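Uncharacterized protein (Bacteroides ovatus CL02T12C04, PDB 6PTM) is an exo-carrageenase assigned to glycoside hydrolase family 42 and probably removes units from the ends of carrageenan chains. Local coordinates at residues 214-219 with 281-286. Numbering follows the deposited sequence.
Sequences NELQEK and KQYTGL
Lys-219 lies across one face of the Tyr-283 ring and makes CH-pi and cation-pi contacts with it. The pair joins two loops of the beta/alpha barrel expected of a GH42 enzyme. One follows helix 210-218; the other, with its short 3-10 turn, leads into strand 288-292. Lys-219 CE sits 3.4 Å from the ring centroid, 7° off the ring normal. The chain bends at chi4 (60°), which leaves NZ over the same face, 4.7 Å from the centroid. NZ also forms a salt bridge with Asp-192 at strand 192-197. On the opposite ring face lies Lys-281 CB, offset toward the rim. Leu-216 CD2 touches Tyr-283 OH at 3.7 Å. A bridging water lies in the ring plane at the edge, 2.7 Å from Tyr-283 OH. It also bonds to Leu-216 O and Lys-281 NZ. Without the ring, as with an alanine here, the Lys-219 methylenes would probably lose their flat partner and the water its hydroxyl. Lys-281 NZ bonds further to Tyr-277 O in helix 261-278. Within the turn, Lys-281 O accepts from Thr-284 N and, in the carbonyl plane, from Thr-284 OG1 at 2.7 Å.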
ATOM      1  N   ASN A 214     -25.599 -22.308  -0.418  1.00 18.22           N
ATOM      2  CA  ASN A 214     -25.349 -23.251  -1.534  1.00 18.78           C
ATOM      3  C   ASN A 214     -23.923 -23.055  -2.055  1.00 19.80           C
ATOM      4  O   ASN A 214     -23.216 -24.082  -2.260  1.00 18.98           O
ATOM      5  CB  ASN A 214     -26.357 -23.065  -2.670  1.00 18.59           C
ATOM      6  CG  ASN A 214     -27.712 -23.646  -2.316  1.00 19.11           C
ATOM      7  OD1 ASN A 214     -27.787 -24.531  -1.488  1.00 19.99           O
ATOM      8  ND2 ASN A 214     -28.777 -23.213  -2.973  1.00 18.39           N
ATOM      9  N   GLU A 215     -23.503 -21.804  -2.243  1.00 19.75           N
ATOM     10  CA  GLU A 215     -22.156 -21.517  -2.786  1.00 22.63           C
ATOM     11  C   GLU A 215     -21.120 -22.048  -1.806  1.00 20.89           C
ATOM     12  O   GLU A 215     -20.221 -22.798  -2.232  1.00 23.94           O
ATOM     13  CB  GLU A 215     -22.002 -20.031  -3.043  1.00 28.60           C
ATOM     14  CG  GLU A 215     -21.038 -19.749  -4.164  1.00 35.76           C
ATOM     15  CD  GLU A 215     -20.727 -18.273  -4.308  1.00 43.00           C
ATOM     16  OE1 GLU A 215     -21.640 -17.424  -4.046  1.00 48.08           O
ATOM     17  OE2 GLU A 215     -19.573 -17.973  -4.633  1.00 48.48           O
ATOM     18  N   LEU A 216     -21.269 -21.735  -0.523  1.00 19.53           N
ATOM     19  CA  LEU A 216     -20.247 -22.113   0.491  1.00 19.66           C
ATOM     20  C   LEU A 216     -20.202 -23.631   0.666  1.00 20.50           C
ATOM     21  O   LEU A 216     -19.126 -24.152   0.936  1.00 17.70           O
ATOM     22  CB  LEU A 216     -20.548 -21.423   1.820  1.00 19.18           C
ATOM     23  CG  LEU A 216     -20.256 -19.931   1.822  1.00 18.68           C
ATOM     24  CD1 LEU A 216     -20.806 -19.307   3.076  1.00 17.60           C
ATOM     25  CD2 LEU A 216     -18.760 -19.681   1.683  1.00 19.91           C
ATOM     26  N   GLN A 217     -21.331 -24.327   0.543  1.00 21.09           N
ATOM     27  CA  GLN A 217     -21.344 -25.809   0.725  1.00 23.36           C
ATOM     28  C   GLN A 217     -20.573 -26.450  -0.423  1.00 23.27           C
ATOM     29  O   GLN A 217     -19.956 -27.471  -0.173  1.00 23.84           O
ATOM     30  CB  GLN A 217     -22.770 -26.371   0.749  1.00 23.70           C
ATOM     31  CG  GLN A 217     -23.482 -26.096   2.060  1.00 27.45           C
ATOM     32  CD  GLN A 217     -24.891 -26.624   2.074  1.00 26.10           C
ATOM     33  OE1 GLN A 217     -25.514 -26.807   1.038  1.00 30.57           O
ATOM     34  NE2 GLN A 217     -25.390 -26.883   3.261  1.00 29.01           N
ATOM     35  N   GLU A 218     -20.688 -25.890  -1.628  1.00 26.62           N
ATOM     36  CA  GLU A 218     -20.113 -26.452  -2.879  1.00 31.77           C
ATOM     37  C   GLU A 218     -18.669 -25.972  -3.091  1.00 29.29           C
ATOM     38  O   GLU A 218     -17.938 -26.628  -3.814  1.00 27.38           O
ATOM     39  CB  GLU A 218     -20.911 -26.004  -4.096  1.00 35.26           C
ATOM     40  CG  GLU A 218     -22.240 -26.708  -4.234  1.00 46.20           C
ATOM     41  CD  GLU A 218     -22.715 -26.689  -5.671  1.00 50.28           C
ATOM     42  OE1 GLU A 218     -23.287 -25.659  -6.102  1.00 58.95           O
ATOM     43  OE2 GLU A 218     -22.450 -27.688  -6.364  1.00 53.08           O
ATOM     44  N   LYS A 219     -18.285 -24.852  -2.507  1.00 24.11           N
ATOM     45  CA  LYS A 219     -17.005 -24.204  -2.885  1.00 23.70           C
ATOM     46  C   LYS A 219     -15.826 -25.093  -2.471  1.00 21.04           C
ATOM     47  O   LYS A 219     -15.688 -25.458  -1.313  1.00 21.75           O
ATOM     48  CB  LYS A 219     -16.970 -22.801  -2.286  1.00 22.86           C
ATOM     49  CG  LYS A 219     -15.796 -21.959  -2.720  1.00 22.49           C
ATOM     50  CD  LYS A 219     -15.878 -20.547  -2.185  1.00 22.31           C
ATOM     51  CE  LYS A 219     -14.615 -19.796  -2.504  1.00 20.83           C
ATOM     52  NZ  LYS A 219     -14.420 -19.755  -3.959  1.00 20.79           N
ATOM     53  N   LYS A 281      -9.873 -22.944   5.187  1.00 19.68           N
ATOM     54  CA  LYS A 281      -9.806 -23.307   3.753  1.00 18.70           C
ATOM     55  C   LYS A 281      -8.735 -22.460   3.061  1.00 19.05           C
ATOM     56  O   LYS A 281      -8.520 -21.275   3.453  1.00 18.64           O
ATOM     57  CB  LYS A 281     -11.198 -23.224   3.136  1.00 18.69           C
ATOM     58  CG  LYS A 281     -12.091 -24.307   3.743  1.00 20.61           C
ATOM     59  CD  LYS A 281     -13.334 -24.653   3.001  1.00 21.30           C
ATOM     60  CE  LYS A 281     -14.062 -25.804   3.671  1.00 22.48           C
ATOM     61  NZ  LYS A 281     -15.390 -25.963   3.038  1.00 25.14           N
ATOM     62  N   GLN A 282      -8.128 -23.023   2.027  1.00 16.41           N
ATOM     63  CA  GLN A 282      -7.045 -22.342   1.285  1.00 16.62           C
ATOM     64  C   GLN A 282      -7.569 -20.985   0.770  1.00 16.45           C
ATOM     65  O   GLN A 282      -6.739 -20.040   0.751  1.00 17.99           O
ATOM     66  CB  GLN A 282      -6.493 -23.291   0.221  1.00 16.01           C
ATOM     67  CG  GLN A 282      -5.408 -22.670  -0.671  1.00 16.68           C
ATOM     68  CD  GLN A 282      -4.069 -22.436  -0.004  1.00 16.92           C
ATOM     69  OE1 GLN A 282      -3.918 -22.611   1.215  1.00 16.87           O
ATOM     70  NE2 GLN A 282      -3.090 -21.987  -0.793  1.00 16.50           N
ATOM     71  N   TYR A 283      -8.876 -20.828   0.443  1.00 16.72           N
ATOM     72  CA  TYR A 283      -9.410 -19.569  -0.156  1.00 15.94           C
ATOM     73  C   TYR A 283      -9.527 -18.457   0.902  1.00 15.82           C
ATOM     74  O   TYR A 283      -9.861 -17.332   0.524  1.00 15.88           O
ATOM     75  CB  TYR A 283     -10.689 -19.788  -0.978  1.00 16.50           C
ATOM     76  CG  TYR A 283     -11.938 -20.202  -0.233  1.00 17.04           C
ATOM     77  CD1 TYR A 283     -12.660 -19.288   0.527  1.00 17.23           C
ATOM     78  CD2 TYR A 283     -12.419 -21.501  -0.310  1.00 18.90           C
ATOM     79  CE1 TYR A 283     -13.813 -19.656   1.222  1.00 17.42           C
ATOM     80  CE2 TYR A 283     -13.577 -21.887   0.365  1.00 18.72           C
ATOM     81  CZ  TYR A 283     -14.286 -20.953   1.116  1.00 18.05           C
ATOM     82  OH  TYR A 283     -15.413 -21.316   1.784  1.00 17.87           O
ATOM     83  N   THR A 284      -9.231 -18.740   2.166  1.00 16.00           N
ATOM     84  CA  THR A 284      -9.145 -17.742   3.261  1.00 16.40           C
ATOM     85  C   THR A 284      -7.686 -17.451   3.609  1.00 16.30           C
ATOM     86  O   THR A 284      -7.482 -16.650   4.522  1.00 17.28           O
ATOM     87  CB  THR A 284      -9.883 -18.214   4.523  1.00 17.42           C
ATOM     88  OG1 THR A 284      -9.218 -19.329   5.125  1.00 14.61           O
ATOM     89  CG2 THR A 284     -11.308 -18.596   4.208  1.00 19.44           C
ATOM     90  N   GLY A 285      -6.710 -18.056   2.926  1.00 16.02           N
ATOM     91  CA  GLY A 285      -5.285 -17.934   3.322  1.00 16.29           C
ATOM     92  C   GLY A 285      -4.742 -16.502   3.315  1.00 16.08           C
ATOM     93  O   GLY A 285      -3.832 -16.198   4.140  1.00 16.80           O
ATOM     94  N   LEU A 286      -5.216 -15.647   2.412  1.00 14.91           N
ATOM     95  CA  LEU A 286      -4.824 -14.213   2.407  1.00 14.77           C
ATOM     96  C   LEU A 286      -5.886 -13.393   3.155  1.00 14.48           C
ATOM     97  O   LEU A 286      -5.942 -12.174   2.980  1.00 14.46           O
ATOM     98  CB  LEU A 286      -4.585 -13.737   0.971  1.00 14.77           C
ATOM     99  CG  LEU A 286      -3.134 -13.873   0.510  1.00 15.61           C
ATOM    100  CD1 LEU A 286      -3.039 -13.652  -0.973  1.00 15.97           C
ATOM    101  CD2 LEU A 286      -2.193 -12.910   1.242  1.00 16.20           C
TER
HETATM  102  O   HOH W   1     -16.424 -23.771   1.180  1.00 23.79           O
HETATM  103  O   HOH W   2     -14.568 -26.820   0.480  1.00 31.01           O